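PDB 6S1Y: angiotensin-converting enzyme from Anopheles gambiae, which probably removes dipeptides from the carboxyl ends of peptides as a zinc-dependent metalloprotease of the angiotensin-converting enzyme family. Local coordinates for residues L177-Q180 with A181-N185; P216-E219 with Q220-Y224; E454-C457 with K458-M462; P578-Q581 with W582-E586. All coordinates share one frame; numbering follows the deposited sequence.

Contact 1: L177-Q180 with A181-N185; sequences LNRQ and AALRN
Leu183 sets its CD1 methyl over one face of the Arg179 guanidinium, 3.5 Å above the plane and displaced toward the rim; the nearest guanidinium atom is NH1, 3.6 Å from CD1. The two side chains slant across each other from positions one helical turn apart. Arg179 gets there extended as far as NE, its CG opposite the backbone N (chi1 -170°), while Leu183 leans back toward the preceding turn and brings CG within 3.4 Å of Arg179 O. These are the last two turns of helix 168-184, whose i to i+4 ladder includes a nearly straight bond of 3.0 Å from Leu183 N to Arg179 O. On the neighbouring strip Gln180, bent at chi2, turns its amide toward Arg184, and the amide and guanidinium planes stand 75° apart. Gln180 NE2 and Arg184 NH1 are both donors, so their 3.5 Å approach is no hydrogen bond, and the aliphatic part of Arg184 lies against Gln180 O. On the buried side Asn178 ND2 bonds Tyr95 OH and Leu177 packs on helix 100-119. Where the helix runs out, the amide of Asn185 folds back and ND2 donates to Ala181 O at 3.2 Å, with the acceptor close to the amide plane.

Contact 2: P216-E219 with Q220-Y224; sequences PLYE and QLHAY
His222 meets Tyr218, one turn earlier on helix 203-233, as the tyrosine ring leans forward, a buried i to i+4 pair in the largely alpha-helical fold of the angiotensin-converting enzyme family. The backbone N of His222 donates to Tyr218 O at 2.9 Å. CB rests 3.3 Å from that same Tyr218 O and also sits over one face of the tyrosine ring, 4.2 Å above the plane and toward its rim. With CG opposite the backbone N (chi1 174°), the imidazole is carried out beside the phenol. CD2 then comes within 4.1 Å of Tyr218 OH, which lies at the edge of the imidazole near its plane. The two ring nitrogens have separate partners: NE2 is hydrogen-bonded to Gly468 O, and ND1 shares a hydrogen bond with a water that donates to Glu219 O. Tyr218 OH bonds Ser467 O, so consecutive backbone carbonyls hold the tips of both aromatic side chains, and the Trp596 ring meets the imidazole. Glu219 extends to a salt bridge with Arg215 one turn earlier. Around the helix, Gln220 CG, beside the backbone N (chi1 -65°), lies 3.3 Å from Pro216 O, and the bend at chi2 turns the amide to a second water. This water donates to Pro216 O at 2.9 Å and accepts from Gln220 NE2 at 3.1 Å.

Contact 3: E454-C457 with K458-M462; sequences EYNC and KFWEM
Cys457 O accepts the shortest backbone bond of this turn, from Glu461 N at 2.8 Å, in the first turns of helix 455-467. Glu454 occupies the N-cap position, and its carbonyl takes the bond from Lys458 N. The disulfide from Cys457 to Cys602 ties this helix start to a point near the C-terminal end of the modelled chain. The amide of Asn456 and the indole of Trp460 lie side by side and point the same way, their planes 74° apart, with Asn456 ND2 at the indole edge. Asn456 OD1 is 3.6 Å from Trp460 NE1, but each has another partner in Asp481: OD1 accepts from its backbone N, and NE1 donates to its carboxylate. Asn456 ND2 donates to Thr476 O, so three bonds from the two side chains tie the helix to the 476-481 region. Phe459 CD2 stands over the centre of the Trp460 ring at a height of 3.7 Å. On the outer strip Glu454 and Lys458 lie side by side, Glu454 OE1 accepting from Lys451 N and OE2 stopping 5.3 Å from Lys458 NZ. The Lys458 chain, bent at chi2 (-67°), turns forward, and NZ makes a weak salt bridge to Glu461 OE1 at 3.4 Å.

Contact 4: P578-Q581 with W582-E586; sequences PLYQ and WLLEE
Residues 578-586 follow a regular alpha-helical course, with i to i+4 bonds from Trp582 N to Pro578 O, Leu583 N to Leu579 O and Leu584 N to Tyr580 O, and a weak one of 3.5 Å from Glu585 N to Gln581 O. On this frame Leu584 lays its CD1 methyl over one face of the Tyr580 ring in a CH-pi contact, 3.8 Å from the ring centroid and 15° off the normal. The nearest ring atom is CZ, 3.7 Å from CD1, while CG of Leu584 approaches CE1. Tyr580 turns its ring along the helix toward the next turn because CG is trans to the backbone N (chi1 -179°), and Leu584 leans back to meet it. A second apolar pair follows on the buried side, where Leu579 and Leu583 are set aslant and Leu579 CG meets Leu583 CD1 at 3.8 Å. Gln581, bent at chi2, runs alongside Leu584 with OE1 4.1 Å from its CD1, and its NE2 donates to Asp577 OD1. Helix 577-590 packs through Tyr580, Leu583 and Leu584 against helix 203-233, and through Leu579 and Trp582 against helix 414-429. The pairs Tyr580-Leu584 and Leu579-Leu583 thus join successive turns by CH-pi and apolar packing, with shape rather than charge fitting one side chain to the other.

Contacts 1 to 4 follow in series along the chain, each on one helix or at its end: 168-184, 203-233, 455-467 and 577-590. Only contacts 2 and 4 touch, their centres about 9 Å apart. Leu217 CD2 meets Tyr580 CG at 3.6 Å, and Gln220 CD meets Leu584 CD2 at 3.7 Å, so helices more than 300 residues apart in sequence pack together. Contact 3 lies with its centre about 23 Å from contact 2 and 24 Å from contact 1. Contacts 1 and 4 are about 47 Å apart between centres, on opposite sides of the chain's centre. The four belong to the largely helical fold that carries the zinc site of His357, His361 and Glu385.

Contact 1: L177-Q180 with A181-N185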
loop_
_atom_site.group_PDB
_atom_site.type_symbol
_atom_site.label_atom_id
_atom_site.label_comp_id
_atom_site.label_asym_id
_atom_site.label_seq_id
_atom_site.Cartn_x
_atom_site.Cartn_y
_atom_site.Cartn_z
ATOM N N LEU A 177 -9.121 -18.333 13.479
ATOM C CA LEU A 177 -8.744 -17.672 14.719
ATOM C C LEU A 177 -8.835 -16.162 14.620
ATOM O O LEU A 177 -9.001 -15.487 15.645
ATOM C CB LEU A 177 -7.331 -18.086 15.116
ATOM C CG LEU A 177 -7.221 -19.558 15.529
ATOM C CD1 LEU A 177 -5.774 -20.001 15.597
ATOM C CD2 LEU A 177 -7.925 -19.789 16.868
ATOM N N ASN A 178 -8.693 -15.605 13.417
ATOM C CA ASN A 178 -9.005 -14.191 13.224
ATOM C C ASN A 178 -10.462 -13.944 13.575
ATOM O O ASN A 178 -10.805 -12.910 14.158
ATOM C CB ASN A 178 -8.704 -13.763 11.777
ATOM C CG ASN A 178 -9.305 -12.379 11.425
ATOM O OD1 ASN A 178 -10.514 -12.232 11.295
ATOM N ND2 ASN A 178 -8.449 -11.376 11.273
ATOM N N ARG A 179 -11.328 -14.907 13.254
ATOM C CA ARG A 179 -12.736 -14.796 13.608
ATOM C C ARG A 179 -12.940 -14.907 15.114
ATOM O O ARG A 179 -13.658 -14.096 15.709
ATOM C CB ARG A 179 -13.539 -15.869 12.881
ATOM C CG ARG A 179 -15.022 -15.674 12.990
ATOM C CD ARG A 179 -15.774 -16.745 12.233
ATOM N NE ARG A 179 -17.185 -16.689 12.592
ATOM C CZ ARG A 179 -17.746 -17.428 13.549
ATOM N NH1 ARG A 179 -17.023 -18.306 14.244
ATOM N NH2 ARG A 179 -19.042 -17.293 13.807
ATOM N N GLN A 180 -12.314 -15.903 15.747
ATOM C CA GLN A 180 -12.433 -16.043 17.200
ATOM C C GLN A 180 -12.029 -14.762 17.913
ATOM O O GLN A 180 -12.636 -14.383 18.920
ATOM C CB GLN A 180 -11.583 -17.211 17.694
ATOM C CG GLN A 180 -12.199 -18.564 17.432
ATOM C CD GLN A 180 -13.583 -18.673 18.060
ATOM O OE1 GLN A 180 -14.556 -18.987 17.381
ATOM N NE2 GLN A 180 -13.673 -18.381 19.362
ATOM N N ALA A 181 -11.006 -14.073 17.405
ATOM C CA ALA A 181 -10.561 -12.857 18.076
ATOM C C ALA A 181 -11.570 -11.732 17.901
ATOM O O ALA A 181 -11.764 -10.915 18.808
ATOM C CB ALA A 181 -9.194 -12.442 17.548
ATOM N N ALA A 182 -12.216 -11.664 16.738
ATOM C CA ALA A 182 -13.227 -10.639 16.518
ATOM C C ALA A 182 -14.434 -10.857 17.424
ATOM O O ALA A 182 -14.976 -9.897 17.992
ATOM C CB ALA A 182 -13.657 -10.641 15.050
ATOM N N LEU A 183 -14.878 -12.112 17.546
ATOM C CA LEU A 183 -15.991 -12.442 18.436
ATOM C C LEU A 183 -15.657 -12.101 19.891
ATOM O O LEU A 183 -16.465 -11.482 20.594
ATOM C CB LEU A 183 -16.338 -13.925 18.301
ATOM C CG LEU A 183 -16.853 -14.358 16.926
ATOM C CD1 LEU A 183 -17.234 -15.821 16.908
ATOM C CD2 LEU A 183 -18.042 -13.513 16.543
ATOM N N ARG A 184 -14.456 -12.477 20.350
ATOM C CA ARG A 184 -14.036 -12.144 21.703
ATOM C C ARG A 184 -13.912 -10.641 21.931
ATOM O O ARG A 184 -13.807 -10.216 23.088
ATOM C CB ARG A 184 -12.700 -12.825 22.026
ATOM C CG ARG A 184 -12.791 -14.326 22.178
ATOM C CD ARG A 184 -11.476 -14.936 22.627
ATOM N NE ARG A 184 -11.703 -16.031 23.576
ATOM C CZ ARG A 184 -11.709 -17.322 23.255
ATOM N NH1 ARG A 184 -11.495 -17.724 21.993
ATOM N NH2 ARG A 184 -11.927 -18.223 24.204
ATOM N N ASN A 185 -13.913 -9.825 20.876
ATOM C CA ASN A 185 -13.916 -8.372 21.011
ATOM C C ASN A 185 -15.289 -7.766 20.737
ATOM O O ASN A 185 -15.408 -6.545 20.658
ATOM C CB ASN A 185 -12.893 -7.744 20.067
ATOM C CG ASN A 185 -11.536 -7.539 20.715
ATOM O OD1 ASN A 185 -11.256 -6.469 21.267
ATOM N ND2 ASN A 185 -10.672 -8.550 20.625
#

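Contact 2: P216-E219 with Q220-Y224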
loop_
_atom_site.group_PDB
_atom_site.type_symbol
_atom_site.label_atom_id
_atom_site.label_comp_id
_atom_site.label_asym_id
_atom_site.label_seq_id
_atom_site.Cartn_x
_atom_site.Cartn_y
_atom_site.Cartn_z
ATOM N N PRO A 216 -16.048 4.570 -14.815
ATOM C CA PRO A 216 -16.065 4.953 -16.234
ATOM C C PRO A 216 -14.691 5.344 -16.725
ATOM O O PRO A 216 -14.306 5.034 -17.863
ATOM C CB PRO A 216 -17.059 6.131 -16.283
ATOM C CG PRO A 216 -17.871 6.001 -15.035
ATOM C CD PRO A 216 -16.899 5.454 -14.005
ATOM N N LEU A 217 -13.929 6.029 -15.880
ATOM C CA LEU A 217 -12.573 6.408 -16.255
ATOM C C LEU A 217 -11.690 5.171 -16.339
ATOM O O LEU A 217 -10.977 4.963 -17.330
ATOM C CB LEU A 217 -12.047 7.449 -15.252
ATOM C CG LEU A 217 -13.107 8.576 -15.047
ATOM C CD1 LEU A 217 -14.215 8.272 -14.006
ATOM C CD2 LEU A 217 -12.475 9.927 -14.713
ATOM N N TYR A 218 -11.757 4.307 -15.321
ATOM C CA TYR A 218 -10.964 3.092 -15.366
ATOM C C TYR A 218 -11.301 2.253 -16.603
ATOM O O TYR A 218 -10.411 1.652 -17.216
ATOM C CB TYR A 218 -11.166 2.276 -14.102
ATOM C CG TYR A 218 -10.429 0.948 -14.203
ATOM C CD1 TYR A 218 -9.058 0.907 -14.100
ATOM C CD2 TYR A 218 -11.111 -0.253 -14.445
ATOM C CE1 TYR A 218 -8.361 -0.262 -14.220
ATOM C CE2 TYR A 218 -10.410 -1.456 -14.551
ATOM C CZ TYR A 218 -9.019 -1.440 -14.433
ATOM O OH TYR A 218 -8.274 -2.589 -14.537
ATOM N N GLU A 219 -12.575 2.207 -17.009
ATOM C CA GLU A 219 -12.904 1.344 -18.145
ATOM C C GLU A 219 -12.394 1.932 -19.457
ATOM O O GLU A 219 -11.963 1.181 -20.342
ATOM C CB GLU A 219 -14.416 1.058 -18.179
ATOM C CG GLU A 219 -14.815 0.165 -16.971
ATOM C CD GLU A 219 -16.283 -0.289 -16.936
ATOM O OE1 GLU A 219 -16.510 -1.324 -16.283
ATOM O OE2 GLU A 219 -17.177 0.379 -17.521
ATOM N N GLN A 220 -12.392 3.253 -19.609
ATOM C CA GLN A 220 -11.771 3.837 -20.786
ATOM C C GLN A 220 -10.276 3.539 -20.834
ATOM O O GLN A 220 -9.735 3.233 -21.898
ATOM C CB GLN A 220 -12.027 5.347 -20.819
ATOM C CG GLN A 220 -13.505 5.717 -20.997
ATOM C CD GLN A 220 -14.061 5.231 -22.320
ATOM O OE1 GLN A 220 -13.425 5.378 -23.361
ATOM N NE2 GLN A 220 -15.254 4.641 -22.279
ATOM N N LEU A 221 -9.582 3.609 -19.699
ATOM C CA LEU A 221 -8.132 3.393 -19.702
ATOM C C LEU A 221 -7.814 1.936 -19.976
ATOM O O LEU A 221 -6.963 1.619 -20.815
ATOM C CB LEU A 221 -7.540 3.805 -18.359
ATOM C CG LEU A 221 -6.022 3.692 -18.245
ATOM C CD1 LEU A 221 -5.320 4.559 -19.319
ATOM C CD2 LEU A 221 -5.550 4.116 -16.836
ATOM N N HIS A 222 -8.473 1.032 -19.233
ATOM C CA HIS A 222 -8.421 -0.393 -19.522
ATOM C C HIS A 222 -8.616 -0.677 -21.001
ATOM O O HIS A 222 -7.917 -1.516 -21.578
ATOM C CB HIS A 222 -9.504 -1.097 -18.707
ATOM C CG HIS A 222 -9.663 -2.545 -19.021
ATOM N ND1 HIS A 222 -10.232 -2.991 -20.190
ATOM C CD2 HIS A 222 -9.327 -3.649 -18.315
ATOM C CE1 HIS A 222 -10.220 -4.308 -20.202
ATOM N NE2 HIS A 222 -9.684 -4.732 -19.072
ATOM N N ALA A 223 -9.565 0.004 -21.636
ATOM C CA ALA A 223 -9.849 -0.281 -23.045
ATOM C C ALA A 223 -8.697 0.149 -23.944
ATOM O O ALA A 223 -8.384 -0.518 -24.930
ATOM C CB ALA A 223 -11.137 0.414 -23.458
ATOM N N TYR A 224 -8.055 1.271 -23.628
ATOM C CA TYR A 224 -6.920 1.710 -24.439
ATOM C C TYR A 224 -5.732 0.771 -24.272
ATOM O O TYR A 224 -5.122 0.345 -25.255
ATOM C CB TYR A 224 -6.539 3.140 -24.072
ATOM C CG TYR A 224 -5.487 3.717 -25.003
ATOM C CD1 TYR A 224 -5.854 4.263 -26.217
ATOM C CD2 TYR A 224 -4.134 3.657 -24.689
ATOM C CE1 TYR A 224 -4.915 4.761 -27.095
ATOM C CE2 TYR A 224 -3.165 4.184 -25.559
ATOM C CZ TYR A 224 -3.563 4.729 -26.760
ATOM O OH TYR A 224 -2.642 5.233 -27.630
HETATM O O HOH W 1 -16.578 4.302 -19.503
HETATM O O HOH W 2 -12.628 -1.444 -20.904
#

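Contact 3: E454-C457 with K458-M462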
loop_
_atom_site.group_PDB
_atom_site.type_symbol
_atom_site.label_atom_id
_atom_site.label_comp_id
_atom_site.label_asym_id
_atom_site.label_seq_id
_atom_site.Cartn_x
_atom_site.Cartn_y
_atom_site.Cartn_z
ATOM N N GLU A 454 -15.047 -22.495 -2.605
ATOM C CA GLU A 454 -15.081 -21.549 -3.715
ATOM C C GLU A 454 -14.046 -20.435 -3.538
ATOM O O GLU A 454 -14.166 -19.370 -4.147
ATOM C CB GLU A 454 -16.491 -20.960 -3.861
ATOM C CG GLU A 454 -17.207 -20.765 -2.541
ATOM C CD GLU A 454 -18.427 -19.858 -2.618
ATOM O OE1 GLU A 454 -18.668 -19.136 -1.618
ATOM O OE2 GLU A 454 -19.140 -19.867 -3.649
ATOM N N TYR A 455 -13.012 -20.665 -2.731
ATOM C CA TYR A 455 -12.051 -19.605 -2.422
ATOM C C TYR A 455 -11.399 -19.045 -3.686
ATOM O O TYR A 455 -11.274 -17.825 -3.848
ATOM C CB TYR A 455 -10.966 -20.137 -1.486
ATOM C CG TYR A 455 -11.237 -20.039 0.003
ATOM C CD1 TYR A 455 -12.324 -19.357 0.511
ATOM C CD2 TYR A 455 -10.361 -20.618 0.896
ATOM C CE1 TYR A 455 -12.532 -19.281 1.879
ATOM C CE2 TYR A 455 -10.553 -20.541 2.252
ATOM C CZ TYR A 455 -11.617 -19.877 2.740
ATOM O OH TYR A 455 -11.749 -19.841 4.102
ATOM N N ASN A 456 -10.977 -19.917 -4.602
ATOM C CA ASN A 456 -10.161 -19.412 -5.689
ATOM C C ASN A 456 -11.003 -18.783 -6.788
ATOM O O ASN A 456 -10.647 -17.715 -7.303
ATOM C CB ASN A 456 -9.272 -20.510 -6.268
ATOM C CG ASN A 456 -7.962 -19.937 -6.847
ATOM O OD1 ASN A 456 -7.431 -18.931 -6.346
ATOM N ND2 ASN A 456 -7.458 -20.559 -7.915
ATOM N N CYS A 457 -12.127 -19.399 -7.161
ATOM C CA CYS A 457 -12.881 -18.820 -8.269
ATOM C C CYS A 457 -13.655 -17.568 -7.853
ATOM O O CYS A 457 -13.858 -16.688 -8.690
ATOM C CB CYS A 457 -13.773 -19.892 -8.909
ATOM S SG CYS A 457 -12.721 -21.117 -9.925
ATOM N N LYS A 458 -14.040 -17.415 -6.588
ATOM C CA LYS A 458 -14.615 -16.134 -6.183
ATOM C C LYS A 458 -13.554 -15.035 -6.141
ATOM O O LYS A 458 -13.859 -13.864 -6.390
ATOM C CB LYS A 458 -15.330 -16.258 -4.831
ATOM C CG LYS A 458 -16.766 -16.841 -4.948
ATOM C CD LYS A 458 -17.697 -15.883 -5.682
ATOM C CE LYS A 458 -19.172 -16.318 -5.643
ATOM N NZ LYS A 458 -20.092 -15.129 -5.715
ATOM N N PHE A 459 -12.296 -15.386 -5.874
ATOM C CA PHE A 459 -11.214 -14.412 -5.991
ATOM C C PHE A 459 -11.065 -13.928 -7.429
ATOM O O PHE A 459 -11.203 -12.732 -7.722
ATOM C CB PHE A 459 -9.917 -15.030 -5.502
ATOM C CG PHE A 459 -8.713 -14.140 -5.676
ATOM C CD1 PHE A 459 -8.525 -13.032 -4.855
ATOM C CD2 PHE A 459 -7.744 -14.454 -6.607
ATOM C CE1 PHE A 459 -7.403 -12.223 -4.990
ATOM C CE2 PHE A 459 -6.630 -13.670 -6.749
ATOM C CZ PHE A 459 -6.458 -12.535 -5.937
ATOM N N TRP A 460 -10.805 -14.855 -8.355
ATOM C CA TRP A 460 -10.574 -14.448 -9.734
ATOM C C TRP A 460 -11.834 -13.875 -10.374
ATOM O O TRP A 460 -11.743 -13.049 -11.287
ATOM C CB TRP A 460 -10.044 -15.629 -10.547
ATOM C CG TRP A 460 -8.639 -16.001 -10.175
ATOM C CD1 TRP A 460 -8.195 -17.194 -9.656
ATOM C CD2 TRP A 460 -7.483 -15.161 -10.289
ATOM N NE1 TRP A 460 -6.815 -17.139 -9.438
ATOM C CE2 TRP A 460 -6.367 -15.899 -9.809
ATOM C CE3 TRP A 460 -7.281 -13.852 -10.738
ATOM C CZ2 TRP A 460 -5.085 -15.373 -9.792
ATOM C CZ3 TRP A 460 -5.995 -13.332 -10.703
ATOM C CH2 TRP A 460 -4.919 -14.097 -10.237
ATOM N N GLU A 461 -13.015 -14.272 -9.900
ATOM C CA GLU A 461 -14.246 -13.683 -10.416
ATOM C C GLU A 461 -14.331 -12.213 -10.024
ATOM O O GLU A 461 -14.686 -11.364 -10.852
ATOM C CB GLU A 461 -15.475 -14.468 -9.913
ATOM C CG GLU A 461 -16.819 -13.838 -10.286
ATOM C CD GLU A 461 -18.020 -14.555 -9.647
ATOM O OE1 GLU A 461 -18.430 -14.164 -8.531
ATOM O OE2 GLU A 461 -18.535 -15.521 -10.254
ATOM N N MET A 462 -13.990 -11.889 -8.774
ATOM C CA MET A 462 -14.001 -10.486 -8.362
ATOM C C MET A 462 -12.913 -9.685 -9.079
ATOM O O MET A 462 -13.153 -8.554 -9.507
ATOM C CB MET A 462 -13.838 -10.389 -6.839
ATOM C CG MET A 462 -15.110 -10.752 -6.051
ATOM S SD MET A 462 -14.943 -10.568 -4.245
ATOM C CE MET A 462 -13.950 -9.116 -4.277
#

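Contact 4: P578-Q581 with W582-E586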
loop_
_atom_site.group_PDB
_atom_site.type_symbol
_atom_site.label_atom_id
_atom_site.label_comp_id
_atom_site.label_asym_id
_atom_site.label_seq_id
_atom_site.Cartn_x
_atom_site.Cartn_y
_atom_site.Cartn_z
ATOM N N PRO A 578 -8.459 15.413 -17.657
ATOM C CA PRO A 578 -7.909 15.578 -19.018
ATOM C C PRO A 578 -7.604 14.243 -19.689
ATOM O O PRO A 578 -7.835 14.080 -20.897
ATOM C CB PRO A 578 -6.645 16.425 -18.792
ATOM C CG PRO A 578 -6.897 17.152 -17.483
ATOM C CD PRO A 578 -7.690 16.173 -16.645
ATOM N N LEU A 579 -7.115 13.263 -18.930
ATOM C CA LEU A 579 -6.892 11.946 -19.505
ATOM C C LEU A 579 -8.217 11.302 -19.903
ATOM O O LEU A 579 -8.343 10.743 -20.999
ATOM C CB LEU A 579 -6.143 11.053 -18.515
ATOM C CG LEU A 579 -5.930 9.602 -18.971
ATOM C CD1 LEU A 579 -5.011 9.592 -20.202
ATOM C CD2 LEU A 579 -5.354 8.717 -17.857
ATOM N N TYR A 580 -9.215 11.381 -19.017
ATOM C CA TYR A 580 -10.533 10.811 -19.298
ATOM C C TYR A 580 -11.116 11.358 -20.591
ATOM O O TYR A 580 -11.672 10.591 -21.387
ATOM C CB TYR A 580 -11.480 11.112 -18.137
ATOM C CG TYR A 580 -12.883 10.558 -18.272
ATOM C CD1 TYR A 580 -13.102 9.257 -18.694
ATOM C CD2 TYR A 580 -14.002 11.328 -17.922
ATOM C CE1 TYR A 580 -14.395 8.733 -18.791
ATOM C CE2 TYR A 580 -15.307 10.803 -18.011
ATOM C CZ TYR A 580 -15.493 9.506 -18.445
ATOM O OH TYR A 580 -16.780 8.993 -18.546
ATOM N N GLN A 581 -11.025 12.679 -20.806
ATOM C CA GLN A 581 -11.583 13.271 -22.020
ATOM C C GLN A 581 -10.836 12.772 -23.249
ATOM O O GLN A 581 -11.442 12.503 -24.286
ATOM C CB GLN A 581 -11.544 14.794 -21.963
ATOM C CG GLN A 581 -12.282 15.411 -20.801
ATOM C CD GLN A 581 -13.768 15.010 -20.744
ATOM O OE1 GLN A 581 -14.436 14.864 -21.774
ATOM N NE2 GLN A 581 -14.278 14.823 -19.535
ATOM N N TRP A 582 -9.522 12.612 -23.145
ATOM C CA TRP A 582 -8.756 12.170 -24.298
ATOM C C TRP A 582 -9.084 10.723 -24.644
ATOM O O TRP A 582 -9.279 10.391 -25.812
ATOM C CB TRP A 582 -7.264 12.344 -24.041
ATOM C CG TRP A 582 -6.455 12.081 -25.250
ATOM C CD1 TRP A 582 -6.170 12.955 -26.258
ATOM C CD2 TRP A 582 -5.835 10.841 -25.604
ATOM N NE1 TRP A 582 -5.385 12.342 -27.201
ATOM C CE2 TRP A 582 -5.181 11.038 -26.828
ATOM C CE3 TRP A 582 -5.759 9.595 -24.994
ATOM C CZ2 TRP A 582 -4.460 10.027 -27.458
ATOM C CZ3 TRP A 582 -5.036 8.603 -25.613
ATOM C CH2 TRP A 582 -4.394 8.825 -26.831
ATOM N N LEU A 583 -9.205 9.863 -23.634
ATOM C CA LEU A 583 -9.507 8.457 -23.884
ATOM C C LEU A 583 -10.885 8.279 -24.505
ATOM O O LEU A 583 -11.051 7.475 -25.428
ATOM C CB LEU A 583 -9.411 7.668 -22.586
ATOM C CG LEU A 583 -8.009 7.524 -21.966
ATOM C CD1 LEU A 583 -8.122 6.990 -20.537
ATOM C CD2 LEU A 583 -7.152 6.612 -22.821
ATOM N N LEU A 584 -11.896 9.004 -23.998
ATOM C CA LEU A 584 -13.247 8.894 -24.547
ATOM C C LEU A 584 -13.235 9.077 -26.056
ATOM O O LEU A 584 -13.869 8.319 -26.797
ATOM C CB LEU A 584 -14.182 9.941 -23.926
ATOM C CG LEU A 584 -14.744 9.615 -22.552
ATOM C CD1 LEU A 584 -15.385 10.856 -21.907
ATOM C CD2 LEU A 584 -15.752 8.483 -22.660
ATOM N N GLU A 585 -12.531 10.105 -26.524
ATOM C CA GLU A 585 -12.470 10.377 -27.955
ATOM C C GLU A 585 -11.568 9.382 -28.680
ATOM O O GLU A 585 -11.921 8.907 -29.763
ATOM C CB GLU A 585 -11.998 11.816 -28.185
ATOM C CG GLU A 585 -11.989 12.247 -29.655
ATOM C CD GLU A 585 -13.357 12.101 -30.338
ATOM O OE1 GLU A 585 -13.364 11.903 -31.576
ATOM O OE2 GLU A 585 -14.411 12.183 -29.646
ATOM N N GLU A 586 -10.414 9.035 -28.094
ATOM C CA GLU A 586 -9.457 8.192 -28.810
ATOM C C GLU A 586 -9.960 6.754 -28.930
ATOM O O GLU A 586 -9.789 6.127 -29.978
ATOM C CB GLU A 586 -8.089 8.243 -28.123
ATOM C CG GLU A 586 -6.979 7.472 -28.832
ATOM C CD GLU A 586 -6.440 8.150 -30.088
ATOM O OE1 GLU A 586 -5.518 7.555 -30.692
ATOM O OE2 GLU A 586 -6.887 9.264 -30.460
#